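PDB 1SQ1: chorismate synthase from Campylobacter jejuni, which probably catalyses the final step of the shikimate pathway, using reduced FMN to eliminate phosphate from 5-enolpyruvylshikimate-3-phosphate and form chorismate. Local coordinates for residues A[23-28]-A[78-83]; A[34-39]-A[62-67]; A[240-245]-A[289-294]. All blocks are in the same frame, centred on the assembly; numbering follows the deposited sequence.

All three contacts are largely buried, but their chemistry differs. Contacts 1 and 2 both reach one antiparallel sheet, where strands 78-82 and 62-64 are neighbours; their centres lie 9 Å apart and both touch the second subunit. Contact 1 is a backbone-bonded strand pair, buried throughout, whereas contact 2 lays a helix start against the edge strand without any hydrogen bond between its segments and is bordered by exposed Glu36. Contact 3, across the chain's centre and about 27 Å and 30 Å from the other two, centre to centre, joins strands of a second antiparallel sheet. There a glutamate meets a tyrosine, and lysines lie near predicted FMN-binding residues and a sulfate; contact 2 also borders a sulfate.

Contact 1 (A[23-28]-A[78-83]); sequences CIIDGM and IAIVVF
Ile78 N donates to Ile25 O at 2.9 Å with an N-H...O angle of 171°, the shortest and straightest of four backbone bonds that join the two strands. Its return bond, Ile25 N to Ile78 O, is weak at 3.4 Å. One hydrogen-bonded pair further on, Cys23 and Ile80 exchange bonds both ways, Cys23 N to Ile80 O at 3.1 Å and Ile80 N to Cys23 O at the same length. Between these pairs, Ile24 and Ala79 form a non-hydrogen-bonded pair with their CA atoms 4.6 Å apart. This register, with strand directions 164° apart, defines antiparallel pairing. Ile24 and Ala79 meet through methyls on one face of the sheet: CG1 of Ile24 stands anti to the carbonyl carbon (chi1 -56°); its CD1 lies 3.4 Å from Ala79 CB. The other face carries Cys23, Ile25, Ile78 and Ile80. Past the end of the strand, the bent chain of Met28, modelled as selenomethionine, passes Ile78, with CB and CG each 4.1 Å from Ile78 CD1. Helix 128-143 packs there, with Val137 against Ile78 and Ile80 and Leu141 against Met28, while Phe13 and Gly14 of the second subunit pack on Ile24 and Ala79. Within the sheet, Ile24 bonds to Thr11 of strand 9-13, Val81 to Gln63 of strand 62-64, and Ala79 to Leu65 just after it.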
ATOM      1  N   CYS A  23     -19.449  -4.481  -4.676  1.00 65.98           N
ATOM      2  CA  CYS A  23     -18.157  -4.642  -4.028  1.00 66.36           C
ATOM      3  C   CYS A  23     -17.258  -5.576  -4.830  1.00 66.38           C
ATOM      4  O   CYS A  23     -17.718  -6.281  -5.731  1.00 65.54           O
ATOM      5  CB  CYS A  23     -18.318  -5.155  -2.593  1.00 66.94           C
ATOM      6  SG  CYS A  23     -18.569  -6.918  -2.365  1.00 67.22           S
ATOM      7  N   ILE A  24     -15.966  -5.544  -4.522  1.00 65.78           N
ATOM      8  CA  ILE A  24     -14.983  -6.383  -5.196  1.00 64.99           C
ATOM      9  C   ILE A  24     -14.092  -6.969  -4.112  1.00 64.46           C
ATOM     10  O   ILE A  24     -13.558  -6.237  -3.283  1.00 65.17           O
ATOM     11  CB  ILE A  24     -14.100  -5.550  -6.177  1.00 65.40           C
ATOM     12  CG1 ILE A  24     -14.973  -4.804  -7.181  1.00 66.52           C
ATOM     13  CG2 ILE A  24     -13.164  -6.457  -6.954  1.00 62.70           C
ATOM     14  CD1 ILE A  24     -15.806  -5.715  -8.059  1.00 71.17           C
ATOM     15  N   ILE A  25     -13.957  -8.287  -4.080  1.00 64.04           N
ATOM     16  CA  ILE A  25     -13.084  -8.894  -3.094  1.00 64.45           C
ATOM     17  C   ILE A  25     -11.936  -9.506  -3.878  1.00 65.28           C
ATOM     18  O   ILE A  25     -12.119 -10.441  -4.660  1.00 67.28           O
ATOM     19  CB  ILE A  25     -13.774  -9.996  -2.279  1.00 63.33           C
ATOM     20  CG1 ILE A  25     -14.976  -9.430  -1.520  1.00 64.17           C
ATOM     21  CG2 ILE A  25     -12.782 -10.596  -1.310  1.00 61.98           C
ATOM     22  CD1 ILE A  25     -16.301  -9.507  -2.278  1.00 63.74           C
ATOM     23  N   ASP A  26     -10.746  -8.964  -3.682  1.00 64.25           N
ATOM     24  CA  ASP A  26      -9.576  -9.448  -4.384  1.00 63.75           C
ATOM     25  C   ASP A  26      -8.654 -10.056  -3.339  1.00 63.19           C
ATOM     26  O   ASP A  26      -8.573  -9.558  -2.221  1.00 62.53           O
ATOM     27  CB  ASP A  26      -8.914  -8.270  -5.116  1.00 64.65           C
ATOM     28  CG  ASP A  26      -7.750  -8.688  -5.999  1.00 66.72           C
ATOM     29  OD1 ASP A  26      -7.931  -9.514  -6.922  1.00 69.88           O
ATOM     30  OD2 ASP A  26      -6.637  -8.179  -5.774  1.00 68.46           O
ATOM     31  N   GLY A  27      -7.992 -11.152  -3.689  1.00 63.10           N
ATOM     32  CA  GLY A  27      -7.076 -11.779  -2.757  1.00 62.65           C
ATOM     33  C   GLY A  27      -7.547 -13.108  -2.214  1.00 62.67           C
ATOM     34  O   GLY A  27      -6.791 -13.796  -1.526  1.00 61.94           O
HETATM   35  N   MSE A  28      -8.789 -13.466  -2.513  1.00 63.44           N
HETATM   36  CA  MSE A  28      -9.345 -14.732  -2.050  1.00 66.78           C
HETATM   37  C   MSE A  28      -8.641 -15.896  -2.722  1.00 66.54           C
HETATM   38  O   MSE A  28      -8.457 -15.907  -3.938  1.00 65.41           O
HETATM   39  CB  MSE A  28     -10.845 -14.798  -2.333  1.00 70.63           C
HETATM   40  CG  MSE A  28     -11.688 -14.048  -1.309  1.00 76.87           C
HETATM   41 SE   MSE A  28     -12.142 -15.122   0.246  1.00 84.94          SE
HETATM   42  CE  MSE A  28     -10.545 -14.917   1.322  1.00 82.59           C
ATOM     43  N   ILE A  78     -13.599 -11.316  -7.005  1.00 67.80           N
ATOM     44  CA  ILE A  78     -14.998 -11.720  -6.996  1.00 67.07           C
ATOM     45  C   ILE A  78     -15.917 -10.512  -7.052  1.00 67.59           C
ATOM     46  O   ILE A  78     -16.228  -9.928  -6.027  1.00 68.72           O
ATOM     47  CB  ILE A  78     -15.289 -12.523  -5.715  1.00 65.55           C
ATOM     48  CG1 ILE A  78     -14.369 -13.738  -5.674  1.00 64.04           C
ATOM     49  CG2 ILE A  78     -16.744 -12.937  -5.659  1.00 64.44           C
ATOM     50  CD1 ILE A  78     -14.397 -14.470  -4.380  1.00 66.15           C
ATOM     51  N   ALA A  79     -16.358 -10.127  -8.242  1.00 67.63           N
ATOM     52  CA  ALA A  79     -17.239  -8.970  -8.323  1.00 69.22           C
ATOM     53  C   ALA A  79     -18.665  -9.345  -7.928  1.00 70.14           C
ATOM     54  O   ALA A  79     -19.127 -10.454  -8.197  1.00 69.84           O
ATOM     55  CB  ALA A  79     -17.214  -8.371  -9.723  1.00 68.32           C
ATOM     56  N   ILE A  80     -19.353  -8.415  -7.273  1.00 70.65           N
ATOM     57  CA  ILE A  80     -20.724  -8.641  -6.830  1.00 70.38           C
ATOM     58  C   ILE A  80     -21.530  -7.348  -6.904  1.00 71.30           C
ATOM     59  O   ILE A  80     -21.021  -6.263  -6.616  1.00 70.58           O
ATOM     60  CB  ILE A  80     -20.773  -9.180  -5.377  1.00 68.08           C
ATOM     61  CG1 ILE A  80     -20.020 -10.519  -5.282  1.00 67.57           C
ATOM     62  CG2 ILE A  80     -22.219  -9.330  -4.942  1.00 67.41           C
ATOM     63  CD1 ILE A  80     -20.110 -11.221  -3.925  1.00 64.58           C
ATOM     64  N   VAL A  81     -22.790  -7.472  -7.305  1.00 72.83           N
ATOM     65  CA  VAL A  81     -23.670  -6.317  -7.414  1.00 74.38           C
ATOM     66  C   VAL A  81     -24.989  -6.671  -6.747  1.00 77.13           C
ATOM     67  O   VAL A  81     -25.550  -7.741  -6.997  1.00 78.57           O
ATOM     68  CB  VAL A  81     -23.953  -5.943  -8.887  1.00 73.59           C
ATOM     69  CG1 VAL A  81     -24.611  -4.574  -8.950  1.00 73.95           C
ATOM     70  CG2 VAL A  81     -22.670  -5.949  -9.689  1.00 71.55           C
ATOM     71  N   VAL A  82     -25.482  -5.773  -5.902  1.00 78.34           N
ATOM     72  CA  VAL A  82     -26.728  -5.997  -5.187  1.00 78.94           C
ATOM     73  C   VAL A  82     -27.703  -4.865  -5.457  1.00 80.45           C
ATOM     74  O   VAL A  82     -27.324  -3.704  -5.417  1.00 79.75           O
ATOM     75  CB  VAL A  82     -26.472  -6.092  -3.677  1.00 78.04           C
ATOM     76  CG1 VAL A  82     -27.773  -6.313  -2.944  1.00 78.61           C
ATOM     77  CG2 VAL A  82     -25.507  -7.227  -3.392  1.00 77.16           C
ATOM     78  N   PHE A  83     -28.958  -5.213  -5.738  1.00 84.37           N
ATOM     79  CA  PHE A  83     -29.998  -4.220  -6.016  1.00 87.10           C
ATOM     80  C   PHE A  83     -30.953  -4.038  -4.836  1.00 87.25           C
ATOM     81  O   PHE A  83     -32.078  -3.549  -4.994  1.00 87.86           O
ATOM     82  CB  PHE A  83     -30.807  -4.618  -7.258  1.00 88.99           C
ATOM     83  CG  PHE A  83     -30.003  -4.649  -8.526  1.00 90.52           C
ATOM     84  CD1 PHE A  83     -29.250  -5.775  -8.863  1.00 91.40           C
ATOM     85  CD2 PHE A  83     -29.977  -3.542  -9.375  1.00 91.35           C
ATOM     86  CE1 PHE A  83     -28.475  -5.801 -10.031  1.00 91.90           C
ATOM     87  CE2 PHE A  83     -29.206  -3.552 -10.547  1.00 91.77           C
ATOM     88  CZ  PHE A  83     -28.453  -4.687 -10.876  1.00 91.85           C
TER

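Contact 2 (A[34-39]-A[62-67]); sequences FDEEFL and AQVLSG. With SO4 (sulfate ion), chain C.
The N-terminal end of helix 36-45, capped by Asp35, packs through Phe34, Glu36 and Leu39 against Ala62 and Val64 on the outermost strand of an antiparallel sheet within this chain. The cap is supported by Phe38 N, which bonds to Asp35 OD2 at 3.1 Å from above the carboxylate plane. Across the contact there are no hydrogen bonds; most of the packing converges on one methyl, Val64 CG2, with a second meeting at Ala62 CB. Phe34 reaches Val64 CG2 tip to tip, CE1 at 3.5 Å and CZ at 3.6 Å, with the methyl oblique to the ring. Glu36 has its CG anti to the backbone N (chi1 -160°), and its carboxylate end lies against the same methyl, CD 3.4 Å and OE1 3.3 Å from Val64 CG2. Leu39 CD2 meets Ala62 CB at 3.8 Å, where Ala136 and Met140 of helix 128-143 also touch Leu39. Ser66 OG links this segment to strand 78-82 by a hydrogen bond with Ala79 N. At the far end a sulfate, probably from the crystallisation liquor, is shared with Thr74 and with Ser124 of the second subunit, a predicted FMN-binding residue; Gly67 N reaches its O1 at 2.9 Å in a weak bond.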
ATOM      1  N   PHE A  34     -18.046 -21.856  -2.604  1.00 78.54           N
ATOM      2  CA  PHE A  34     -18.781 -20.605  -2.564  1.00 81.43           C
ATOM      3  C   PHE A  34     -20.265 -20.824  -2.271  1.00 83.11           C
ATOM      4  O   PHE A  34     -21.039 -21.204  -3.151  1.00 84.51           O
ATOM      5  CB  PHE A  34     -18.590 -19.850  -3.882  1.00 82.46           C
ATOM      6  CG  PHE A  34     -19.066 -18.426  -3.839  1.00 83.45           C
ATOM      7  CD1 PHE A  34     -20.368 -18.101  -4.205  1.00 83.09           C
ATOM      8  CD2 PHE A  34     -18.209 -17.407  -3.421  1.00 83.58           C
ATOM      9  CE1 PHE A  34     -20.813 -16.784  -4.161  1.00 83.05           C
ATOM     10  CE2 PHE A  34     -18.643 -16.085  -3.371  1.00 84.18           C
ATOM     11  CZ  PHE A  34     -19.949 -15.772  -3.745  1.00 84.00           C
ATOM     12  N   ASP A  35     -20.649 -20.583  -1.022  1.00 84.60           N
ATOM     13  CA  ASP A  35     -22.030 -20.743  -0.586  1.00 85.67           C
ATOM     14  C   ASP A  35     -22.807 -19.465  -0.864  1.00 86.71           C
ATOM     15  O   ASP A  35     -22.993 -18.642   0.036  1.00 85.51           O
ATOM     16  CB  ASP A  35     -22.069 -21.052   0.912  1.00 86.16           C
ATOM     17  CG  ASP A  35     -23.477 -21.254   1.433  1.00 86.31           C
ATOM     18  OD1 ASP A  35     -23.629 -21.445   2.660  1.00 87.30           O
ATOM     19  OD2 ASP A  35     -24.428 -21.226   0.622  1.00 85.30           O
ATOM     20  N   GLU A  36     -23.268 -19.310  -2.105  1.00 88.18           N
ATOM     21  CA  GLU A  36     -24.008 -18.116  -2.492  1.00 89.90           C
ATOM     22  C   GLU A  36     -25.299 -17.944  -1.717  1.00 89.82           C
ATOM     23  O   GLU A  36     -25.977 -16.933  -1.852  1.00 90.73           O
ATOM     24  CB  GLU A  36     -24.310 -18.125  -3.989  1.00 91.31           C
ATOM     25  CG  GLU A  36     -24.620 -16.734  -4.529  1.00 94.88           C
ATOM     26  CD  GLU A  36     -24.629 -16.669  -6.052  1.00 98.49           C
ATOM     27  OE1 GLU A  36     -23.686 -17.205  -6.685  1.00 98.96           O
ATOM     28  OE2 GLU A  36     -25.568 -16.060  -6.615  1.00 99.76           O
ATOM     29  N   GLU A  37     -25.636 -18.935  -0.903  1.00 91.38           N
ATOM     30  CA  GLU A  37     -26.846 -18.870  -0.100  1.00 92.42           C
ATOM     31  C   GLU A  37     -26.510 -18.097   1.157  1.00 90.99           C
ATOM     32  O   GLU A  37     -27.171 -17.115   1.492  1.00 91.05           O
ATOM     33  CB  GLU A  37     -27.327 -20.279   0.256  1.00 95.42           C
ATOM     34  CG  GLU A  37     -28.688 -20.301   0.933  1.00100.87           C
ATOM     35  CD  GLU A  37     -29.255 -21.702   1.104  1.00102.99           C
ATOM     36  OE1 GLU A  37     -28.614 -22.528   1.797  1.00103.84           O
ATOM     37  OE2 GLU A  37     -30.347 -21.968   0.545  1.00103.94           O
ATOM     38  N   PHE A  38     -25.470 -18.554   1.848  1.00 89.68           N
ATOM     39  CA  PHE A  38     -25.001 -17.910   3.068  1.00 87.67           C
ATOM     40  C   PHE A  38     -24.780 -16.430   2.797  1.00 87.44           C
ATOM     41  O   PHE A  38     -24.907 -15.598   3.696  1.00 86.96           O
ATOM     42  CB  PHE A  38     -23.693 -18.551   3.515  1.00 86.66           C
ATOM     43  CG  PHE A  38     -23.000 -17.813   4.617  1.00 86.25           C
ATOM     44  CD1 PHE A  38     -22.056 -16.836   4.330  1.00 85.37           C
ATOM     45  CD2 PHE A  38     -23.302 -18.090   5.947  1.00 86.81           C
ATOM     46  CE1 PHE A  38     -21.422 -16.149   5.355  1.00 86.94           C
ATOM     47  CE2 PHE A  38     -22.674 -17.410   6.983  1.00 86.87           C
ATOM     48  CZ  PHE A  38     -21.734 -16.437   6.690  1.00 87.41           C
ATOM     49  N   LEU A  39     -24.433 -16.109   1.554  1.00 86.15           N
ATOM     50  CA  LEU A  39     -24.216 -14.728   1.162  1.00 84.98           C
ATOM     51  C   LEU A  39     -25.561 -14.029   1.123  1.00 85.18           C
ATOM     52  O   LEU A  39     -25.780 -13.032   1.808  1.00 86.09           O
ATOM     53  CB  LEU A  39     -23.578 -14.655  -0.223  1.00 82.86           C
ATOM     54  CG  LEU A  39     -23.723 -13.310  -0.935  1.00 80.89           C
ATOM     55  CD1 LEU A  39     -22.828 -12.271  -0.278  1.00 80.92           C
ATOM     56  CD2 LEU A  39     -23.363 -13.474  -2.396  1.00 80.59           C
ATOM     57  N   ALA A  62     -28.184 -10.390  -4.284  1.00 79.53           N
ATOM     58  CA  ALA A  62     -26.778 -10.329  -4.690  1.00 77.74           C
ATOM     59  C   ALA A  62     -26.502 -11.125  -5.957  1.00 75.34           C
ATOM     60  O   ALA A  62     -26.906 -12.279  -6.072  1.00 75.01           O
ATOM     61  CB  ALA A  62     -25.886 -10.844  -3.553  1.00 77.96           C
ATOM     62  N   GLN A  63     -25.806 -10.507  -6.904  1.00 74.36           N
ATOM     63  CA  GLN A  63     -25.475 -11.179  -8.153  1.00 73.71           C
ATOM     64  C   GLN A  63     -23.958 -11.301  -8.355  1.00 71.72           C
ATOM     65  O   GLN A  63     -23.292 -10.360  -8.791  1.00 71.47           O
ATOM     66  CB  GLN A  63     -26.098 -10.433  -9.335  1.00 75.20           C
ATOM     67  CG  GLN A  63     -26.099 -11.252 -10.617  1.00 80.25           C
ATOM     68  CD  GLN A  63     -26.709 -10.515 -11.805  1.00 82.91           C
ATOM     69  OE1 GLN A  63     -27.851 -10.051 -11.742  1.00 83.58           O
ATOM     70  NE2 GLN A  63     -25.950 -10.414 -12.899  1.00 84.10           N
ATOM     71  N   VAL A  64     -23.418 -12.467  -8.022  1.00 69.14           N
ATOM     72  CA  VAL A  64     -21.994 -12.715  -8.174  1.00 67.72           C
ATOM     73  C   VAL A  64     -21.583 -12.573  -9.634  1.00 69.11           C
ATOM     74  O   VAL A  64     -22.026 -13.347 -10.480  1.00 69.44           O
ATOM     75  CB  VAL A  64     -21.634 -14.126  -7.721  1.00 65.51           C
ATOM     76  CG1 VAL A  64     -20.136 -14.338  -7.843  1.00 64.89           C
ATOM     77  CG2 VAL A  64     -22.107 -14.344  -6.309  1.00 61.93           C
ATOM     78  N   LEU A  65     -20.727 -11.599  -9.925  1.00 69.81           N
ATOM     79  CA  LEU A  65     -20.278 -11.374 -11.293  1.00 70.30           C
ATOM     80  C   LEU A  65     -19.054 -12.171 -11.748  1.00 71.33           C
ATOM     81  O   LEU A  65     -18.904 -12.434 -12.941  1.00 73.38           O
ATOM     82  CB  LEU A  65     -20.000  -9.888 -11.514  1.00 68.87           C
ATOM     83  CG  LEU A  65     -21.174  -8.935 -11.315  1.00 68.38           C
ATOM     84  CD1 LEU A  65     -20.786  -7.570 -11.870  1.00 66.73           C
ATOM     85  CD2 LEU A  65     -22.415  -9.461 -12.035  1.00 66.55           C
ATOM     86  N   SER A  66     -18.183 -12.559 -10.821  1.00 72.22           N
ATOM     87  CA  SER A  66     -16.973 -13.290 -11.198  1.00 73.07           C
ATOM     88  C   SER A  66     -16.226 -13.855 -10.002  1.00 74.89           C
ATOM     89  O   SER A  66     -16.720 -13.833  -8.876  1.00 75.92           O
ATOM     90  CB  SER A  66     -16.025 -12.360 -11.946  1.00 73.21           C
ATOM     91  OG  SER A  66     -15.637 -11.281 -11.113  1.00 71.42           O
ATOM     92  N   GLY A  67     -15.020 -14.350 -10.262  1.00 75.43           N
ATOM     93  CA  GLY A  67     -14.197 -14.906  -9.207  1.00 78.18           C
ATOM     94  C   GLY A  67     -14.614 -16.298  -8.790  1.00 80.55           C
ATOM     95  O   GLY A  67     -13.931 -16.949  -7.993  1.00 80.91           O
TER
HETATM   96  S   SO4 C 402     -13.653 -15.749 -13.354  1.00 90.11           S
HETATM   97  O1  SO4 C 402     -15.004 -15.800 -12.742  1.00 91.03           O
HETATM   98  O2  SO4 C 402     -13.478 -16.942 -14.230  1.00 91.04           O
HETATM   99  O3  SO4 C 402     -13.529 -14.501 -14.160  1.00 89.30           O
HETATM  100  O4  SO4 C 402     -12.615 -15.764 -12.284  1.00 87.75           O

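Contact 3 (A[240-245]-A[289-294]). With SO4 (sulfate ion), chain B.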
ATOM      1  N   VAL A 240     -20.375   4.603  14.898  1.00 51.21           N
ATOM      2  CA  VAL A 240     -19.542   4.068  15.967  1.00 50.60           C
ATOM      3  C   VAL A 240     -18.684   5.128  16.633  1.00 51.44           C
ATOM      4  O   VAL A 240     -17.988   5.891  15.964  1.00 54.11           O
ATOM      5  CB  VAL A 240     -18.639   2.932  15.461  1.00 49.34           C
ATOM      6  CG1 VAL A 240     -17.679   2.513  16.560  1.00 48.54           C
ATOM      7  CG2 VAL A 240     -19.492   1.738  15.039  1.00 48.17           C
ATOM      8  N   LYS A 241     -18.731   5.168  17.961  1.00 50.39           N
ATOM      9  CA  LYS A 241     -17.952   6.148  18.704  1.00 50.74           C
ATOM     10  C   LYS A 241     -17.020   5.538  19.768  1.00 50.84           C
ATOM     11  O   LYS A 241     -16.276   6.254  20.450  1.00 50.99           O
ATOM     12  CB  LYS A 241     -18.898   7.160  19.353  1.00 50.76           C
ATOM     13  CG  LYS A 241     -19.841   7.856  18.377  1.00 49.76           C
ATOM     14  CD  LYS A 241     -19.106   8.641  17.298  1.00 49.00           C
ATOM     15  CE  LYS A 241     -18.208   9.727  17.863  1.00 45.90           C
ATOM     16  NZ  LYS A 241     -17.554  10.431  16.730  1.00 45.93           N
ATOM     17  N   ALA A 242     -17.064   4.220  19.922  1.00 50.23           N
ATOM     18  CA  ALA A 242     -16.192   3.550  20.878  1.00 50.28           C
ATOM     19  C   ALA A 242     -16.004   2.077  20.533  1.00 50.12           C
ATOM     20  O   ALA A 242     -16.891   1.436  19.964  1.00 50.07           O
ATOM     21  CB  ALA A 242     -16.743   3.692  22.286  1.00 52.80           C
ATOM     22  N   VAL A 243     -14.835   1.556  20.887  1.00 48.72           N
ATOM     23  CA  VAL A 243     -14.497   0.168  20.631  1.00 47.36           C
ATOM     24  C   VAL A 243     -13.749  -0.443  21.797  1.00 48.93           C
ATOM     25  O   VAL A 243     -12.778   0.136  22.306  1.00 48.24           O
ATOM     26  CB  VAL A 243     -13.612   0.040  19.420  1.00 46.30           C
ATOM     27  CG1 VAL A 243     -13.272  -1.407  19.195  1.00 48.08           C
ATOM     28  CG2 VAL A 243     -14.304   0.631  18.223  1.00 45.18           C
ATOM     29  N   GLU A 244     -14.200  -1.622  22.215  1.00 48.81           N
ATOM     30  CA  GLU A 244     -13.565  -2.311  23.331  1.00 50.52           C
ATOM     31  C   GLU A 244     -13.089  -3.709  22.993  1.00 50.52           C
ATOM     32  O   GLU A 244     -13.721  -4.440  22.232  1.00 49.89           O
ATOM     33  CB  GLU A 244     -14.517  -2.426  24.519  1.00 52.40           C
ATOM     34  CG  GLU A 244     -14.749  -1.144  25.275  1.00 55.33           C
ATOM     35  CD  GLU A 244     -15.545  -1.383  26.529  1.00 56.93           C
ATOM     36  OE1 GLU A 244     -16.676  -1.902  26.425  1.00 56.26           O
ATOM     37  OE2 GLU A 244     -15.036  -1.057  27.620  1.00 60.29           O
ATOM     38  N   ILE A 245     -11.967  -4.087  23.582  1.00 50.09           N
ATOM     39  CA  ILE A 245     -11.443  -5.420  23.376  1.00 49.70           C
ATOM     40  C   ILE A 245     -11.231  -6.050  24.737  1.00 51.01           C
ATOM     41  O   ILE A 245     -10.340  -5.656  25.494  1.00 52.66           O
ATOM     42  CB  ILE A 245     -10.122  -5.398  22.589  1.00 49.52           C
ATOM     43  CG1 ILE A 245     -10.386  -4.879  21.168  1.00 48.08           C
ATOM     44  CG2 ILE A 245      -9.521  -6.792  22.551  1.00 48.62           C
ATOM     45  CD1 ILE A 245      -9.178  -4.833  20.294  1.00 45.24           C
ATOM     46  N   LYS A 289     -16.307  -5.208  21.491  1.00 50.13           N
ATOM     47  CA  LYS A 289     -17.542  -4.486  21.721  1.00 51.61           C
ATOM     48  C   LYS A 289     -17.535  -3.176  20.955  1.00 51.79           C
ATOM     49  O   LYS A 289     -16.591  -2.392  21.070  1.00 52.68           O
ATOM     50  CB  LYS A 289     -17.741  -4.228  23.214  1.00 52.35           C
ATOM     51  CG  LYS A 289     -17.609  -5.451  24.099  1.00 50.93           C
ATOM     52  CD  LYS A 289     -18.036  -5.096  25.498  1.00 53.41           C
ATOM     53  CE  LYS A 289     -17.630  -6.144  26.519  1.00 55.99           C
ATOM     54  NZ  LYS A 289     -16.141  -6.175  26.710  1.00 58.40           N
ATOM     55  N   THR A 290     -18.589  -2.955  20.167  1.00 52.72           N
ATOM     56  CA  THR A 290     -18.748  -1.745  19.355  1.00 53.00           C
ATOM     57  C   THR A 290     -19.973  -0.945  19.805  1.00 52.83           C
ATOM     58  O   THR A 290     -21.108  -1.430  19.742  1.00 53.11           O
ATOM     59  CB  THR A 290     -18.953  -2.085  17.877  1.00 52.20           C
ATOM     60  OG1 THR A 290     -17.872  -2.896  17.426  1.00 54.75           O
ATOM     61  CG2 THR A 290     -18.993  -0.827  17.048  1.00 55.38           C
ATOM     62  N   TYR A 291     -19.743   0.293  20.228  1.00 53.09           N
ATOM     63  CA  TYR A 291     -20.815   1.161  20.688  1.00 52.26           C
ATOM     64  C   TYR A 291     -21.297   2.154  19.647  1.00 51.61           C
ATOM     65  O   TYR A 291     -20.556   3.023  19.199  1.00 51.27           O
ATOM     66  CB  TYR A 291     -20.350   1.899  21.929  1.00 51.93           C
ATOM     67  CG  TYR A 291     -19.967   0.947  23.019  1.00 52.71           C
ATOM     68  CD1 TYR A 291     -20.930   0.386  23.850  1.00 52.23           C
ATOM     69  CD2 TYR A 291     -18.648   0.552  23.179  1.00 53.16           C
ATOM     70  CE1 TYR A 291     -20.585  -0.550  24.811  1.00 52.16           C
ATOM     71  CE2 TYR A 291     -18.294  -0.385  24.136  1.00 53.06           C
ATOM     72  CZ  TYR A 291     -19.265  -0.931  24.944  1.00 52.02           C
ATOM     73  OH  TYR A 291     -18.914  -1.877  25.867  1.00 51.70           O
ATOM     74  N   PHE A 292     -22.561   2.024  19.286  1.00 51.93           N
ATOM     75  CA  PHE A 292     -23.166   2.895  18.306  1.00 53.71           C
ATOM     76  C   PHE A 292     -23.915   4.069  18.938  1.00 56.27           C
ATOM     77  O   PHE A 292     -24.610   3.921  19.952  1.00 57.39           O
ATOM     78  CB  PHE A 292     -24.137   2.105  17.438  1.00 51.81           C
ATOM     79  CG  PHE A 292     -23.473   1.144  16.492  1.00 51.35           C
ATOM     80  CD1 PHE A 292     -22.872  -0.021  16.962  1.00 50.34           C
ATOM     81  CD2 PHE A 292     -23.502   1.380  15.123  1.00 48.37           C
ATOM     82  CE1 PHE A 292     -22.309  -0.929  16.088  1.00 51.33           C
ATOM     83  CE2 PHE A 292     -22.941   0.476  14.239  1.00 50.37           C
ATOM     84  CZ  PHE A 292     -22.347  -0.686  14.720  1.00 52.15           C
ATOM     85  N   LYS A 293     -23.778   5.239  18.324  1.00 56.86           N
ATOM     86  CA  LYS A 293     -24.461   6.428  18.814  1.00 57.55           C
ATOM     87  C   LYS A 293     -25.826   6.465  18.151  1.00 58.68           C
ATOM     88  O   LYS A 293     -26.081   5.719  17.200  1.00 59.23           O
ATOM     89  CB  LYS A 293     -23.682   7.688  18.436  1.00 56.18           C
ATOM     90  CG  LYS A 293     -23.822   8.107  16.973  1.00 54.41           C
ATOM     91  CD  LYS A 293     -23.018   9.373  16.655  1.00 52.41           C
ATOM     92  CE  LYS A 293     -23.249   9.825  15.216  1.00 53.31           C
ATOM     93  NZ  LYS A 293     -22.679  11.173  14.971  1.00 54.76           N
ATOM     94  N   PRO A 294     -26.732   7.315  18.653  1.00 59.43           N
ATOM     95  CA  PRO A 294     -28.054   7.381  18.033  1.00 61.49           C
ATOM     96  C   PRO A 294     -27.966   7.991  16.637  1.00 64.03           C
ATOM     97  O   PRO A 294     -27.220   8.946  16.398  1.00 64.01           O
ATOM     98  CB  PRO A 294     -28.855   8.241  19.008  1.00 60.00           C
ATOM     99  CG  PRO A 294     -27.807   9.078  19.670  1.00 60.26           C
ATOM    100  CD  PRO A 294     -26.701   8.096  19.899  1.00 58.51           C
TER
HETATM  101  S   SO4 B 401     -20.099   8.879  12.452  1.00 69.29           S
HETATM  102  O1  SO4 B 401     -21.175   8.989  11.442  1.00 65.98           O
HETATM  103  O2  SO4 B 401     -18.916   9.680  12.037  1.00 70.16           O
HETATM  104  O3  SO4 B 401     -20.579   9.381  13.755  1.00 70.00           O
HETATM  105  O4  SO4 B 401     -19.694   7.465  12.582  1.00 70.37           O
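Val240 supplies the closely packed side of this contact. Its CG2, anti to the carbonyl carbon, sits over the centre of one face of the Phe292 ring, 3.8 Å from the centroid and 13° off the normal, a CH-pi arrangement. The valine also crosses Thr290 at about a right angle, bringing both its methyls to Thr290 CG2. Met235 and Leu234 of helix 226-235 pack onto this face of the sheet.

On the other face, Glu244 crosses Tyr291 obliquely, with the carboxylate and ring planes 56° apart. OE1 lies in the ring plane at its edge and accepts from Tyr291 OH; the modelled O-O separation is too short to be trusted at this resolution. The other oxygen, OE2, is held by Ile249 N, while Lys289 NZ, 4.3 Å from Glu244 OE1, has its salt bridge with Glu165. Ala242 CB meets the tyrosine at CD2, 3.8 Å away.

The strands are antiparallel, their axes 166° apart, and a beta bulge interrupts the register: Lys241 and Ala242 together stand opposite Tyr291, with Lys241 N bonded to Tyr291 O at 3.1 Å and Tyr291 N to Ala242 O. Beyond it the pairing is regular, Glu244 N and Lys289 O being 2.8 Å apart. Residues 242-244 pair in turn with a strand of the third subunit, extending the sheet across the interface.

The looser end lies at Lys293, which is partly exposed, beside the buried Lys241. Lys241 CG touches Lys293 CB at 3.8 Å, but the ammonium groups diverge: Lys241 NZ bonds to Ser273 O of the third subunit, whereas Lys293, predicted to bind FMN, makes a weak bond from NZ, at 3.0 Å, to O3 of a sulfate, probably from the crystallisation liquor, also bonded by Ala239 N and by Gly278 N of the third subunit.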